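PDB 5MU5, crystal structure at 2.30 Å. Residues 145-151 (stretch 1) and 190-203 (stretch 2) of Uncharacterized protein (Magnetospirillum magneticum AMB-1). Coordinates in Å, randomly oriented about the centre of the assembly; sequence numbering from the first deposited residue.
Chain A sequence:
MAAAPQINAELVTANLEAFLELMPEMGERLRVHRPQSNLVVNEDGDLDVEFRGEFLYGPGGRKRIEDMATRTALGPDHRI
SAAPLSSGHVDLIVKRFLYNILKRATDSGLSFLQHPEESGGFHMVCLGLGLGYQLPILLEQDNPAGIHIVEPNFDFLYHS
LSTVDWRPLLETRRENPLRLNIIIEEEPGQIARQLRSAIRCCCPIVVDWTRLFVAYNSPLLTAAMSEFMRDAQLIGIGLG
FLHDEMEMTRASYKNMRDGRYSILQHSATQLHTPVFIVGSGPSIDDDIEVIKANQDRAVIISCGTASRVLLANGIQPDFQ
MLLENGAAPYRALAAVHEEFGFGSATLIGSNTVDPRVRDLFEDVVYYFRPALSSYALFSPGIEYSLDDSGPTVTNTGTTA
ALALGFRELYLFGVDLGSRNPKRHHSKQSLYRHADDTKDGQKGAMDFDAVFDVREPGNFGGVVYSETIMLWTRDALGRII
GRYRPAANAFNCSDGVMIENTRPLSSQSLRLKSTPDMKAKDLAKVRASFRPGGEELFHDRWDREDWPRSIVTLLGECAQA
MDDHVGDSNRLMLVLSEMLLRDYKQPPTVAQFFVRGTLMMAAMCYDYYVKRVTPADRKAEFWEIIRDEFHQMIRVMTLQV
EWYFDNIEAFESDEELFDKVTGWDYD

Stretch 1 145-151: AGIHIVE
Stretch 2 190-203: QIARQLRSAIRCCC

A helix packed across a β-strand usually meets it through alternate strand residues, because the strand turns successive side chains to opposite sides while the helix offers one stripe of its surface. The pairing of residues 145-151 with residues 190-203 is a compact example, in which two strand side chains, His148 and Val150, supply most of the strand's covered surface.

The strand runs from Gly146 to Val150 with extended backbone angles, phi between -129° and -106° and psi between 118° and 126°. The helix occupies 190-202, having begun earlier in the chain, and its phi/psi values mostly lie near -63/-43. Regular i to i+4 bonds hold it, among them Leu195 N to Ile191 O at 2.9 Å and Ala198 N to Gln194 O at 2.8 Å. Cys203, at -170/82, is the first residue to leave helical geometry, although Cys203 N still reaches Ile199 O at 3.1 Å. The two axes are nearly antiparallel, at 170°, and approach to 9.4 Å. The register therefore runs in reverse: the CA atoms of Gly146 and Cys202 lie 7.0 Å apart, those of His148 and Ala198 7.1 Å, and those of Val150 and Ile191 7.4 Å.

His148 has the largest covered area, 92 Å². Its CA-to-CB bond points toward the helix, and chi1 of -45° (m) with chi2 of -74° sets the imidazole beside Ala198, Ile199 and Cys202, while His148 CB meets Leu195 CD2 at 4.2 Å. His148 ND1 lies 3.6 Å from Ala198 CB, and the Ala198 CA-to-CB bond points toward the strand. His148 NE2 lies 3.6 Å from Ile199 CD1; the CA-to-CB bond of Ile199 points sideways, but its m,m rotamer brings its end nearer the strand. Cys202 CB sits at the ring edge, 4.4 Å from His148 CE1. These are van der Waals contacts, with no hydrogen bond between the stretches; both ring nitrogens are hydrogen-bonded elsewhere in the structure, so the polar ring can lie against aliphatic groups with its nitrogens satisfied.

Val150, two residues on, covers 68 Å² and makes the purely apolar part of the contact. With chi1 at 178° (t), Val150 packs against Ile191 and Leu195: Val150 CG1 is 3.9 Å from Ile191 CG2, and Val150 CG2 is 3.9 Å from Leu195 CG. The Ile191 CA-to-CB bond points toward the strand, and its rotamer is m,t. The CA-to-CB bond of Leu195 points sideways, with chi1 off-well at -94° and chi2 at 179°, yet the end of the side chain comes nearer and touches both Val150 and His148.

Gly146 completes the alternation without a side chain. Gly146 CA lies 4.4 Å from Cys202 SG, which chi1 of 177° (t) directs to this spot; an ideal CB on Gly146 would come within 3.2 Å of His148 NE2 and 3.5 Å of Cys202 SG. Between these positions, Ile147 and Ile149 make no contact with the helix. The whole contact buries 326 Å².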

ATOM      1  N   ALA A 145     -10.404  -8.053 -19.035  1.00 36.56           N
ATOM      2  CA  ALA A 145     -11.287  -7.022 -18.540  1.00 35.33           C
ATOM      3  C   ALA A 145     -10.497  -5.724 -18.344  1.00 34.38           C
ATOM      4  O   ALA A 145     -11.076  -4.662 -18.377  1.00 35.14           O
ATOM      5  CB  ALA A 145     -11.885  -7.458 -17.220  1.00 35.79           C
ATOM      6  N   GLY A 146      -9.193  -5.842 -18.083  1.00 33.67           N
ATOM      7  CA  GLY A 146      -8.287  -4.714 -17.863  1.00 33.60           C
ATOM      8  C   GLY A 146      -7.183  -4.776 -18.907  1.00 35.41           C
ATOM      9  O   GLY A 146      -6.534  -5.809 -19.076  1.00 33.45           O
ATOM     10  N   ILE A 147      -7.008  -3.686 -19.654  1.00 36.45           N
ATOM     11  CA  ILE A 147      -6.065  -3.651 -20.766  1.00 35.64           C
ATOM     12  C   ILE A 147      -5.189  -2.443 -20.556  1.00 36.75           C
ATOM     13  O   ILE A 147      -5.666  -1.308 -20.443  1.00 36.70           O
ATOM     14  CB  ILE A 147      -6.794  -3.552 -22.113  1.00 37.28           C
ATOM     15  CG1 ILE A 147      -7.746  -4.747 -22.273  1.00 36.38           C
ATOM     16  CG2 ILE A 147      -5.784  -3.502 -23.262  1.00 37.63           C
ATOM     17  CD1 ILE A 147      -8.606  -4.670 -23.518  1.00 37.71           C
ATOM     18  N   HIS A 148      -3.893  -2.703 -20.508  1.00 37.79           N
ATOM     19  CA  HIS A 148      -2.910  -1.702 -20.158  1.00 36.45           C
ATOM     20  C   HIS A 148      -1.825  -1.710 -21.218  1.00 36.03           C
ATOM     21  O   HIS A 148      -1.119  -2.699 -21.430  1.00 34.78           O
ATOM     22  CB  HIS A 148      -2.351  -2.039 -18.788  1.00 35.41           C
ATOM     23  CG  HIS A 148      -3.407  -2.416 -17.806  1.00 35.55           C
ATOM     24  ND1 HIS A 148      -4.253  -1.487 -17.248  1.00 37.79           N
ATOM     25  CD2 HIS A 148      -3.781  -3.614 -17.303  1.00 35.02           C
ATOM     26  CE1 HIS A 148      -5.096  -2.092 -16.432  1.00 35.76           C
ATOM     27  NE2 HIS A 148      -4.839  -3.386 -16.462  1.00 33.97           N
ATOM     28  N   ILE A 149      -1.690  -0.587 -21.884  1.00 35.96           N
ATOM     29  CA  ILE A 149      -0.783  -0.505 -22.988  1.00 36.56           C
ATOM     30  C   ILE A 149       0.247   0.545 -22.669  1.00 36.08           C
ATOM     31  O   ILE A 149      -0.077   1.668 -22.346  1.00 36.38           O
ATOM     32  CB  ILE A 149      -1.550  -0.147 -24.263  1.00 38.29           C
ATOM     33  CG1 ILE A 149      -2.610  -1.225 -24.530  1.00 38.79           C
ATOM     34  CG2 ILE A 149      -0.584   0.002 -25.430  1.00 38.96           C
ATOM     35  CD1 ILE A 149      -3.593  -0.884 -25.633  1.00 41.28           C
ATOM     36  N   VAL A 150       1.505   0.150 -22.756  1.00 37.06           N
ATOM     37  CA  VAL A 150       2.587   1.056 -22.547  1.00 36.52           C
ATOM     38  C   VAL A 150       3.134   1.322 -23.922  1.00 35.94           C
ATOM     39  O   VAL A 150       3.436   0.387 -24.641  1.00 36.34           O
ATOM     40  CB  VAL A 150       3.676   0.409 -21.686  1.00 36.82           C
ATOM     41  CG1 VAL A 150       4.854   1.351 -21.515  1.00 37.72           C
ATOM     42  CG2 VAL A 150       3.092   0.006 -20.351  1.00 37.46           C
ATOM     43  N   GLU A 151       3.229   2.588 -24.309  1.00 37.04           N
ATOM     44  CA  GLU A 151       3.804   2.915 -25.609  1.00 38.37           C
ATOM     45  C   GLU A 151       4.631   4.155 -25.450  1.00 40.63           C
ATOM     46  O   GLU A 151       4.080   5.251 -25.365  1.00 43.86           O
ATOM     47  CB  GLU A 151       2.726   3.114 -26.651  1.00 41.02           C
ATOM     48  CG  GLU A 151       3.273   3.527 -28.012  1.00 42.67           C
ATOM     49  CD  GLU A 151       4.413   2.637 -28.482  1.00 41.12           C
ATOM     50  OE1 GLU A 151       4.150   1.574 -29.079  1.00 40.64           O
ATOM     51  OE2 GLU A 151       5.576   3.024 -28.284  1.00 40.42           O
ATOM     52  N   GLN A 190       9.003   5.706 -14.407  1.00 45.65           N
ATOM     53  CA  GLN A 190       7.634   6.143 -14.661  1.00 44.94           C
ATOM     54  C   GLN A 190       6.785   5.042 -15.227  1.00 42.80           C
ATOM     55  O   GLN A 190       5.622   4.924 -14.882  1.00 38.48           O
ATOM     56  CB  GLN A 190       7.593   7.321 -15.637  1.00 48.69           C
ATOM     57  CG  GLN A 190       7.665   8.658 -14.957  1.00 54.71           C
ATOM     58  CD  GLN A 190       6.500   8.848 -14.003  1.00 57.94           C
ATOM     59  OE1 GLN A 190       5.355   8.593 -14.358  1.00 61.39           O
ATOM     60  NE2 GLN A 190       6.791   9.266 -12.783  1.00 62.12           N
ATOM     61  N   ILE A 191       7.347   4.249 -16.127  1.00 42.05           N
ATOM     62  CA  ILE A 191       6.574   3.145 -16.687  1.00 43.65           C
ATOM     63  C   ILE A 191       6.120   2.220 -15.546  1.00 43.55           C
ATOM     64  O   ILE A 191       4.937   1.885 -15.447  1.00 38.23           O
ATOM     65  CB  ILE A 191       7.371   2.348 -17.731  1.00 42.36           C
ATOM     66  CG1 ILE A 191       7.522   3.187 -19.006  1.00 43.27           C
ATOM     67  CG2 ILE A 191       6.665   1.033 -18.021  1.00 41.39           C
ATOM     68  CD1 ILE A 191       8.573   2.677 -19.959  1.00 45.34           C
ATOM     69  N   ALA A 192       7.077   1.850 -14.694  1.00 42.01           N
ATOM     70  CA  ALA A 192       6.836   0.954 -13.572  1.00 42.85           C
ATOM     71  C   ALA A 192       5.774   1.501 -12.653  1.00 40.55           C
ATOM     72  O   ALA A 192       4.862   0.794 -12.315  1.00 43.99           O
ATOM     73  CB  ALA A 192       8.125   0.681 -12.801  1.00 41.47           C
ATOM     74  N   ARG A 193       5.867   2.767 -12.285  1.00 44.06           N
ATOM     75  CA  ARG A 193       4.858   3.388 -11.416  1.00 48.74           C
ATOM     76  C   ARG A 193       3.453   3.381 -12.000  1.00 44.73           C
ATOM     77  O   ARG A 193       2.470   3.175 -11.286  1.00 40.39           O
ATOM     78  CB  ARG A 193       5.221   4.849 -11.078  1.00 53.20           C
ATOM     79  CG  ARG A 193       6.332   4.981 -10.057  1.00 66.69           C
ATOM     80  CD  ARG A 193       6.360   6.335  -9.350  1.00 74.44           C
ATOM     81  NE  ARG A 193       7.032   6.191  -8.055  1.00 86.40           N
ATOM     82  CZ  ARG A 193       8.354   6.210  -7.853  1.00 90.75           C
ATOM     83  NH1 ARG A 193       9.203   6.391  -8.861  1.00 94.26           N
ATOM     84  NH2 ARG A 193       8.831   6.048  -6.621  1.00 91.04           N
ATOM     85  N   GLN A 194       3.363   3.640 -13.297  1.00 46.54           N
ATOM     86  CA  GLN A 194       2.066   3.780 -13.967  1.00 44.77           C
ATOM     87  C   GLN A 194       1.407   2.448 -14.167  1.00 41.29           C
ATOM     88  O   GLN A 194       0.199   2.344 -14.045  1.00 42.00           O
ATOM     89  CB  GLN A 194       2.259   4.417 -15.315  1.00 48.89           C
ATOM     90  CG  GLN A 194       2.865   5.791 -15.250  1.00 55.24           C
ATOM     91  CD  GLN A 194       1.811   6.811 -15.142  1.00 59.54           C
ATOM     92  OE1 GLN A 194       1.298   7.066 -14.055  1.00 65.45           O
ATOM     93  NE2 GLN A 194       1.437   7.388 -16.282  1.00 62.33           N
ATOM     94  N   LEU A 195       2.207   1.438 -14.510  1.00 41.73           N
ATOM     95  CA  LEU A 195       1.710   0.073 -14.655  1.00 41.75           C
ATOM     96  C   LEU A 195       1.175  -0.435 -13.332  1.00 41.33           C
ATOM     97  O   LEU A 195       0.068  -0.971 -13.274  1.00 40.40           O
ATOM     98  CB  LEU A 195       2.802  -0.872 -15.139  1.00 43.55           C
ATOM     99  CG  LEU A 195       2.876  -1.093 -16.634  1.00 45.88           C
ATOM    100  CD1 LEU A 195       4.037  -2.029 -16.944  1.00 43.80           C
ATOM    101  CD2 LEU A 195       1.532  -1.659 -17.106  1.00 46.33           C
ATOM    102  N   ARG A 196       1.960  -0.242 -12.273  1.00 40.89           N
ATOM    103  CA  ARG A 196       1.539  -0.641 -10.929  1.00 41.30           C
ATOM    104  C   ARG A 196       0.243   0.043 -10.581  1.00 38.22           C
ATOM    105  O   ARG A 196      -0.679  -0.580 -10.113  1.00 38.20           O
ATOM    106  CB  ARG A 196       2.609  -0.318  -9.870  1.00 42.50           C
ATOM    107  CG  ARG A 196       3.841  -1.209  -9.961  1.00 46.44           C
ATOM    108  CD  ARG A 196       4.678  -1.194  -8.692  1.00 48.89           C
ATOM    109  NE  ARG A 196       5.332   0.093  -8.428  1.00 50.47           N
ATOM    110  CZ  ARG A 196       6.580   0.414  -8.770  1.00 49.48           C
ATOM    111  NH1 ARG A 196       7.345  -0.420  -9.448  1.00 49.37           N
ATOM    112  NH2 ARG A 196       7.058   1.606  -8.452  1.00 50.66           N
ATOM    113  N   SER A 197       0.168   1.328 -10.862  1.00 39.35           N
ATOM    114  CA  SER A 197      -1.021   2.109 -10.569  1.00 40.35           C
ATOM    115  C   SER A 197      -2.231   1.676 -11.421  1.00 38.77           C
ATOM    116  O   SER A 197      -3.374   1.646 -10.958  1.00 38.50           O
ATOM    117  CB  SER A 197      -0.698   3.579 -10.790  1.00 40.59           C
ATOM    118  OG  SER A 197      -1.868   4.345 -10.669  1.00 47.14           O
ATOM    119  N   ALA A 198      -1.977   1.335 -12.670  1.00 38.50           N
ATOM    120  CA  ALA A 198      -3.059   0.876 -13.563  1.00 39.78           C
ATOM    121  C   ALA A 198      -3.681  -0.422 -13.054  1.00 39.49           C
ATOM    122  O   ALA A 198      -4.885  -0.550 -13.029  1.00 39.84           O
ATOM    123  CB  ALA A 198      -2.518   0.675 -14.962  1.00 39.56           C
ATOM    124  N   ILE A 199      -2.841  -1.358 -12.603  1.00 40.71           N
ATOM    125  CA  ILE A 199      -3.321  -2.624 -12.050  1.00 41.59           C
ATOM    126  C   ILE A 199      -3.984  -2.410 -10.696  1.00 42.65           C
ATOM    127  O   ILE A 199      -5.042  -2.980 -10.391  1.00 38.46           O
ATOM    128  CB  ILE A 199      -2.182  -3.643 -11.860  1.00 41.78           C
ATOM    129  CG1 ILE A 199      -1.514  -3.987 -13.185  1.00 43.42           C
ATOM    130  CG2 ILE A 199      -2.717  -4.914 -11.243  1.00 44.76           C
ATOM    131  CD1 ILE A 199      -2.419  -4.681 -14.178  1.00 46.31           C
ATOM    132  N   ARG A 200      -3.342  -1.590  -9.882  1.00 43.82           N
ATOM    133  CA  ARG A 200      -3.798  -1.338  -8.532  1.00 46.21           C
ATOM    134  C   ARG A 200      -5.168  -0.693  -8.484  1.00 49.14           C
ATOM    135  O   ARG A 200      -5.951  -0.979  -7.593  1.00 45.84           O
ATOM    136  CB  ARG A 200      -2.800  -0.435  -7.803  1.00 50.56           C
ATOM    137  CG  ARG A 200      -3.206  -0.091  -6.374  1.00 55.61           C
ATOM    138  CD  ARG A 200      -2.297   0.942  -5.726  1.00 54.78           C
ATOM    139  NE  ARG A 200      -0.894   0.539  -5.763  1.00 58.86           N
ATOM    140  CZ  ARG A 200       0.082   1.144  -6.454  1.00 61.19           C
ATOM    141  NH1 ARG A 200      -0.148   2.240  -7.198  1.00 59.13           N
ATOM    142  NH2 ARG A 200       1.321   0.654  -6.380  1.00 57.78           N
ATOM    143  N   CYS A 201      -5.435   0.202  -9.430  1.00 50.02           N
ATOM    144  CA  CYS A 201      -6.690   0.960  -9.452  1.00 53.49           C
ATOM    145  C   CYS A 201      -7.844   0.266 -10.163  1.00 54.13           C
ATOM    146  O   CYS A 201      -9.004   0.575  -9.930  1.00 56.02           O
ATOM    147  CB  CYS A 201      -6.460   2.306 -10.123  1.00 53.74           C
ATOM    148  SG  CYS A 201      -5.476   3.390  -9.085  1.00 56.02           S
ATOM    149  N   CYS A 202      -7.522  -0.653 -11.054  1.00 56.95           N
ATOM    150  CA  CYS A 202      -8.539  -1.374 -11.767  1.00 57.52           C
ATOM    151  C   CYS A 202      -8.973  -2.579 -10.968  1.00 59.00           C
ATOM    152  O   CYS A 202     -10.140  -2.702 -10.643  1.00 70.60           O
ATOM    153  CB  CYS A 202      -8.023  -1.809 -13.120  1.00 60.22           C
ATOM    154  SG  CYS A 202      -9.246  -2.790 -13.991  1.00 65.12           S
ATOM    155  N   CYS A 203      -8.047  -3.479 -10.662  1.00 55.05           N
ATOM    156  CA  CYS A 203      -8.384  -4.649  -9.868  1.00 55.71           C
ATOM    157  C   CYS A 203      -7.130  -5.402  -9.437  1.00 56.20           C
ATOM    158  O   CYS A 203      -6.746  -6.415 -10.041  1.00 50.29           O
ATOM    159  CB  CYS A 203      -9.253  -5.573 -10.686  1.00 61.97           C
ATOM    160  SG  CYS A 203     -10.044  -6.737  -9.601  1.00 68.15           S
TER